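Local coordinates for endo-1,4-beta-xylanase D (Paenibacillus polymyxa, PDB 1W0N), which carries a calcium-dependent family 36 carbohydrate-binding module that probably binds xylan for an enzyme that cleaves its beta-1,4 linkages, at residues S55-S60 / I100-G105; Y48-A53 / Q107-A112. All blocks are in the same frame, centred on the assembly; numbering follows the deposited sequence. Where two conformers were deposited one is given.

Contact 1: residues S55-S60 / I100-G105; sequences STHNIS and ITHATG. With SO4 (sulfate ion), chain D.
H57 and I100 form an antiparallel hydrogen-bonded pair, I100 N to H57 O at 2.9 Å, followed by the non-hydrogen-bonded pair T56–T101. The threonine hydroxyls meet on one face at 2.7 Å, OG1 of T56 to OG1 of T101. Beyond T101 the chain leaves the strand, yet H102 N still reaches S55 O, nearly along the C=O axis.

A chi1 of 54° sets CG of H102 between its backbone N and carbonyl carbon, and from there the NE2 edge of the ring meets H57. The rings meet rim to rim, planes 25° apart, and a 2.7 Å hydrogen bond joins H57 ND1 and H102 NE2. S55 O sits over the centre of the H102 ring, whose ND1 donates in the ring plane to A103 O at 2.7 Å; both ring nitrogens are thus bonded. H57 NE2 makes a weak bond to O3 of a sulfate at its ring edge. An alanine in place of H102 would probably leave H57 ND1 without its mate and A103 O without this donor.

Further along, I59 packs against I100. F52, ending strand 45-52, lies beside both imidazoles, I77 of strand 70-77 touches H102, and I127 and F129 of strand 122-130 touch I59.

Contact 2: residues Y48-A53 / Q107-A112; sequences YSQYFA and QEIKLA. With SO4 (sulfate ion), chain D.
Y48 and Q50 pair with I109 and Q107 through four backbone hydrogen bonds, two in each antiparallel hydrogen-bonded pair. I109 N to Y48 O is 2.8 Å and Q50 N to Q107 O 2.9 Å, both almost straight at the hydrogen. Between them S49 and E108 form a non-hydrogen-bonded pair, their side chains on the other face of the sheet.

The apolar contacts gather around I109. The Y48 ring lies beside it, pointing the same way, with CE1 3.6 Å from I109 CB. CG1 of I109, anti to its carbonyl carbon (chi1 -50°), meets Q50 CB at 3.5 Å. F52 comes tip to tip with the isoleucine, CE2 to CD1 at 3.8 Å, and the edge of its ring reaches Q107 CG at CD2. Q50 CG lies over one face of the F52 ring, offset toward the rim.

Polar side-chain bonds run along strand 45-52. Y48 OH donates to Q50 OE1 at 2.8 Å, on a lone pair in the carbonyl plane, and OE1 lies in the plane of the tyrosine ring. At the other end of the amide, Q50 NE2 donates to Y51 O at 3.0 Å with an angle of 173° at the hydrogen. The amide of Q107 turns elsewhere, its NE2 bonding T104 O.

F129 of strand 122-130 touches Y48, F52 and I109, joining these two strands to the facing sheet. Two bonds, one at each end, probably hold the Q50 amide in its rotation: CB packs on I109 and CG over the F52 ring, while the polar end bonds to Y48 and Y51 of its own strand.

Overall arrangement
Contacts 1 and 2 lie 10 Å apart between centres, in the two facing antiparallel sheets of a beta-sandwich. Strands 45-52 and 56-65 follow each other in the chain, as do 93-101 and 107-113, so both connections pass from one sheet to the other. F52 joins the contacts: its O is 2.8 Å from G105 N, a probable hydrogen bond, and its CD1 is 3.3 Å from H57 CE1. A sulfate, probably from the crystallisation liquor, touches both, near H57 and A53. The bound calcium, held by E16, E18, D35 and D125, is about 12 Å from the Y48 side chain, and neither contact supplies a ligand to it or to the magnesium at Y40 and D121.

Contact 1: residues S55-S60 / I100-G105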
loop_
_atom_site.group_PDB
_atom_site.type_symbol
_atom_site.label_atom_id
_atom_site.label_comp_id
_atom_site.label_asym_id
_atom_site.label_seq_id
_atom_site.Cartn_x
_atom_site.Cartn_y
_atom_site.Cartn_z
ATOM N N SER A 55 5.551 -17.786 -6.316
ATOM C CA SER A 55 4.621 -17.707 -5.195
ATOM C C SER A 55 5.118 -16.909 -3.989
ATOM O O SER A 55 4.293 -16.662 -3.109
ATOM C CB SER A 55 4.242 -19.118 -4.762
ATOM O OG SER A 55 5.394 -19.918 -4.541
ATOM N N THR A 56 6.377 -16.501 -3.926
ATOM C CA THR A 56 6.852 -15.752 -2.757
ATOM C C THR A 56 7.662 -14.535 -3.181
ATOM O O THR A 56 8.547 -14.621 -4.033
ATOM C CB THR A 56 7.674 -16.642 -1.823
ATOM O OG1 THR A 56 6.798 -17.622 -1.235
ATOM C CG2 THR A 56 8.254 -15.889 -0.643
ATOM N N HIS A 57 7.363 -13.400 -2.531
ATOM C CA HIS A 57 8.051 -12.147 -2.777
ATOM C C HIS A 57 8.327 -11.402 -1.481
ATOM O O HIS A 57 7.647 -11.570 -0.481
ATOM C CB HIS A 57 7.199 -11.200 -3.648
ATOM C CG HIS A 57 7.059 -11.692 -5.049
ATOM N ND1 HIS A 57 6.178 -12.686 -5.384
ATOM C CD2 HIS A 57 7.770 -11.379 -6.155
ATOM C CE1 HIS A 57 6.352 -12.963 -6.665
ATOM N NE2 HIS A 57 7.294 -12.195 -7.161
ATOM N N ASN A 58 9.333 -10.518 -1.573
ATOM C CA ASN A 58 9.491 -9.418 -0.647
ATOM C C ASN A 58 8.763 -8.222 -1.226
ATOM O O ASN A 58 8.791 -7.984 -2.441
ATOM C CB ASN A 58 10.972 -9.083 -0.474
ATOM C CG ASN A 58 11.795 -10.254 -0.011
ATOM O OD1 ASN A 58 12.876 -10.566 -0.604
ATOM N ND2 ASN A 58 11.355 -10.899 0.995
ATOM N N ILE A 59 8.065 -7.475 -0.357
ATOM C CA ILE A 59 7.247 -6.373 -0.811
ATOM C C ILE A 59 7.572 -5.140 0.025
ATOM O O ILE A 59 7.474 -5.185 1.252
ATOM C CB ILE A 59 5.757 -6.673 -0.700
ATOM C CG1 ILE A 59 5.392 -8.027 -1.310
ATOM C CG2 ILE A 59 4.958 -5.584 -1.394
ATOM C CD1 ILE A 59 4.905 -8.994 -0.359
ATOM N N SER A 60 7.932 -4.043 -0.654
ATOM C CA SER A 60 8.196 -2.792 0.033
ATOM C C SER A 60 7.245 -1.718 -0.476
ATOM O O SER A 60 6.869 -1.702 -1.645
ATOM C CB SER A 60 9.638 -2.349 -0.145
ATOM O OG SER A 60 10.552 -3.154 0.580
ATOM N N ILE A 100 6.698 -13.219 1.662
ATOM C CA ILE A 100 5.264 -13.382 1.648
ATOM C C ILE A 100 4.865 -14.355 0.540
ATOM O O ILE A 100 5.155 -14.110 -0.628
ATOM C CB ILE A 100 4.583 -12.031 1.426
ATOM C CG1 ILE A 100 4.929 -11.020 2.536
ATOM C CG2 ILE A 100 3.078 -12.203 1.209
ATOM C CD1 ILE A 100 4.283 -11.384 3.818
ATOM N N THR A 101 4.194 -15.445 0.931
ATOM C CA THR A 101 3.673 -16.405 -0.031
ATOM C C THR A 101 2.253 -16.023 -0.427
ATOM O O THR A 101 1.455 -15.547 0.394
ATOM C CB THR A 101 3.739 -17.828 0.542
ATOM O OG1 THR A 101 5.098 -18.163 0.813
ATOM C CG2 THR A 101 3.207 -18.859 -0.460
ATOM N N HIS A 102 1.940 -16.244 -1.709
ATOM C CA HIS A 102 0.676 -15.885 -2.295
ATOM C C HIS A 102 0.446 -16.740 -3.562
ATOM O O HIS A 102 1.342 -17.460 -3.996
ATOM C CB HIS A 102 0.679 -14.384 -2.663
ATOM C CG HIS A 102 1.825 -14.020 -3.527
ATOM N ND1 HIS A 102 1.841 -14.312 -4.880
ATOM C CD2 HIS A 102 3.064 -13.530 -3.242
ATOM C CE1 HIS A 102 3.030 -14.000 -5.371
ATOM N NE2 HIS A 102 3.795 -13.516 -4.406
ATOM N N ALA A 103 -0.734 -16.657 -4.159
ATOM C CA ALA A 103 -1.027 -17.377 -5.381
ATOM C C ALA A 103 -0.289 -16.775 -6.547
ATOM O O ALA A 103 0.073 -15.583 -6.559
ATOM C CB ALA A 103 -2.539 -17.358 -5.618
ATOM N N THR A 104 -0.060 -17.593 -7.578
ATOM C CA THR A 104 0.576 -17.138 -8.784
ATOM C C THR A 104 -0.480 -16.777 -9.831
ATOM O O THR A 104 -1.704 -16.855 -9.570
ATOM C CB THR A 104 1.575 -18.183 -9.309
ATOM O OG1 THR A 104 0.854 -19.364 -9.660
ATOM C CG2 THR A 104 2.621 -18.535 -8.296
ATOM N N GLY A 105 -0.026 -16.388 -11.008
ATOM C CA GLY A 105 -0.925 -15.912 -12.029
ATOM C C GLY A 105 -1.369 -14.477 -11.759
ATOM O O GLY A 105 -0.652 -13.725 -11.078
HETATM S S SO4 D . 6.979 -13.175 -10.153
HETATM O O1 SO4 D . 8.282 -13.245 -10.616
HETATM O O2 SO4 D . 6.683 -14.240 -9.321
HETATM O O3 SO4 D . 6.747 -11.840 -9.576
HETATM O O4 SO4 D . 6.366 -13.268 -11.511
#

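Contact 2: residues Y48-A53 / Q107-A112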
loop_
_atom_site.group_PDB
_atom_site.type_symbol
_atom_site.label_atom_id
_atom_site.label_comp_id
_atom_site.label_asym_id
_atom_site.label_seq_id
_atom_site.Cartn_x
_atom_site.Cartn_y
_atom_site.Cartn_z
ATOM N N TYR A 48 -4.381 -2.664 -8.319
ATOM C CA TYR A 48 -4.081 -2.975 -9.705
ATOM C C TYR A 48 -3.878 -4.485 -9.793
ATOM O O TYR A 48 -3.768 -5.177 -8.788
ATOM C CB TYR A 48 -2.846 -2.199 -10.216
ATOM C CG TYR A 48 -1.544 -2.766 -9.775
ATOM C CD1 TYR A 48 -1.060 -2.587 -8.483
ATOM C CD2 TYR A 48 -0.810 -3.568 -10.649
ATOM C CE1 TYR A 48 0.129 -3.192 -8.086
ATOM C CE2 TYR A 48 0.370 -4.165 -10.262
ATOM C CZ TYR A 48 0.841 -3.988 -8.972
ATOM O OH TYR A 48 2.002 -4.563 -8.550
ATOM N N SER A 49 -3.834 -5.008 -11.027
ATOM C CA SER A 49 -3.629 -6.424 -11.246
ATOM C C SER A 49 -2.183 -6.707 -11.599
ATOM O O SER A 49 -1.632 -6.098 -12.514
ATOM C CB SER A 49 -4.527 -6.915 -12.385
ATOM O OG SER A 49 -5.861 -6.821 -12.022
ATOM N N GLN A 50 -1.575 -7.653 -10.867
ATOM C CA GLN A 50 -0.194 -8.051 -11.050
ATOM C C GLN A 50 -0.123 -9.517 -11.441
ATOM O O GLN A 50 -0.678 -10.368 -10.751
ATOM C CB GLN A 50 0.573 -7.832 -9.748
ATOM C CG GLN A 50 2.041 -8.262 -9.753
ATOM C CD GLN A 50 2.883 -7.424 -10.709
ATOM O OE1 GLN A 50 2.949 -6.187 -10.566
ATOM N NE2 GLN A 50 3.552 -8.075 -11.636
ATOM N N TYR A 51 0.653 -9.830 -12.493
ATOM C CA TYR A 51 0.938 -11.213 -12.837
ATOM C C TYR A 51 2.166 -11.677 -12.078
ATOM O O TYR A 51 3.199 -10.998 -12.071
ATOM C CB TYR A 51 1.183 -11.350 -14.349
ATOM C CG TYR A 51 1.625 -12.772 -14.685
ATOM C CD1 TYR A 51 0.769 -13.851 -14.759
ATOM C CD2 TYR A 51 3.012 -13.039 -14.832
ATOM C CE1 TYR A 51 1.221 -15.132 -14.971
ATOM C CE2 TYR A 51 3.475 -14.361 -15.018
ATOM C CZ TYR A 51 2.590 -15.400 -15.085
ATOM O OH TYR A 51 3.009 -16.678 -15.258
ATOM N N PHE A 52 2.079 -12.860 -11.458
ATOM C CA PHE A 52 3.188 -13.470 -10.754
ATOM C C PHE A 52 3.544 -14.833 -11.338
ATOM O O PHE A 52 2.676 -15.701 -11.490
ATOM C CB PHE A 52 2.821 -13.718 -9.289
ATOM C CG PHE A 52 2.654 -12.470 -8.474
ATOM C CD1 PHE A 52 3.720 -11.627 -8.217
ATOM C CD2 PHE A 52 1.428 -12.208 -7.871
ATOM C CE1 PHE A 52 3.600 -10.548 -7.384
ATOM C CE2 PHE A 52 1.300 -11.104 -7.037
ATOM C CZ PHE A 52 2.366 -10.277 -6.791
ATOM N N ALA A 53 4.825 -15.049 -11.584
ATOM C CA ALA A 53 5.344 -16.388 -11.881
ATOM C C ALA A 53 5.733 -17.143 -10.605
ATOM O O ALA A 53 5.603 -18.361 -10.536
ATOM C CB ALA A 53 6.551 -16.304 -12.800
ATOM N N GLN A 107 -3.160 -11.598 -10.029
ATOM C CA GLN A 107 -3.666 -11.361 -8.683
ATOM C C GLN A 107 -3.882 -9.869 -8.474
ATOM O O GLN A 107 -3.039 -9.044 -8.805
ATOM C CB GLN A 107 -2.672 -11.868 -7.643
ATOM C CG GLN A 107 -2.427 -13.379 -7.727
ATOM C CD GLN A 107 -3.684 -14.219 -7.499
ATOM O OE1 GLN A 107 -4.586 -13.804 -6.790
ATOM N NE2 GLN A 107 -3.732 -15.375 -8.094
ATOM N N GLU A 108 -5.023 -9.540 -7.863
ATOM C CA GLU A 108 -5.252 -8.172 -7.454
ATOM C C GLU A 108 -4.324 -7.820 -6.311
ATOM O O GLU A 108 -4.201 -8.568 -5.338
ATOM C CB GLU A 108 -6.682 -7.980 -6.979
ATOM C CG GLU A 108 -6.960 -6.542 -6.523
ATOM C CD GLU A 108 -8.244 -6.434 -5.781
ATOM O OE1 GLU A 108 -8.404 -6.958 -4.601
ATOM O OE2 GLU A 108 -9.175 -5.815 -6.275
ATOM N N ILE A 109 -3.681 -6.649 -6.433
ATOM C CA ILE A 109 -2.893 -6.050 -5.369
ATOM C C ILE A 109 -3.674 -4.854 -4.863
ATOM O O ILE A 109 -4.077 -3.997 -5.668
ATOM C CB ILE A 109 -1.524 -5.580 -5.903
ATOM C CG1 ILE A 109 -0.805 -6.674 -6.691
ATOM C CG2 ILE A 109 -0.659 -5.038 -4.764
ATOM C CD1 ILE A 109 -0.618 -7.981 -5.971
ATOM N N LYS A 110 -3.926 -4.782 -3.567
ATOM C CA LYS A 110 -4.688 -3.678 -2.997
ATOM C C LYS A 110 -3.986 -3.183 -1.740
ATOM O O LYS A 110 -3.502 -3.985 -0.925
ATOM C CB LYS A 110 -6.106 -4.120 -2.704
ATOM C CG LYS A 110 -7.003 -3.069 -2.084
ATOM C CD LYS A 110 -8.423 -3.489 -1.971
ATOM C CE LYS A 110 -8.673 -4.502 -0.964
ATOM N NZ LYS A 110 -10.132 -4.655 -0.850
ATOM N N LEU A 111 -3.932 -1.860 -1.589
ATOM C CA LEU A 111 -3.505 -1.225 -0.349
ATOM C C LEU A 111 -4.699 -0.455 0.207
ATOM O O LEU A 111 -5.389 0.286 -0.521
ATOM C CB LEU A 111 -2.331 -0.276 -0.611
ATOM C CG LEU A 111 -1.035 -0.952 -1.068
ATOM C CD1 LEU A 111 -0.070 0.072 -1.673
ATOM C CD2 LEU A 111 -0.337 -1.687 0.067
ATOM N N ALA A 112 -4.957 -0.598 1.502
ATOM C CA ALA A 112 -6.082 0.084 2.189
ATOM C C ALA A 112 -5.701 0.291 3.618
ATOM O O ALA A 112 -4.902 -0.454 4.168
ATOM C CB ALA A 112 -7.348 -0.740 2.110
HETATM S S SO4 D . 6.979 -13.175 -10.153
HETATM O O1 SO4 D . 8.282 -13.245 -10.616
HETATM O O2 SO4 D . 6.683 -14.240 -9.321
HETATM O O3 SO4 D . 6.747 -11.840 -9.576
HETATM O O4 SO4 D . 6.366 -13.268 -11.511
#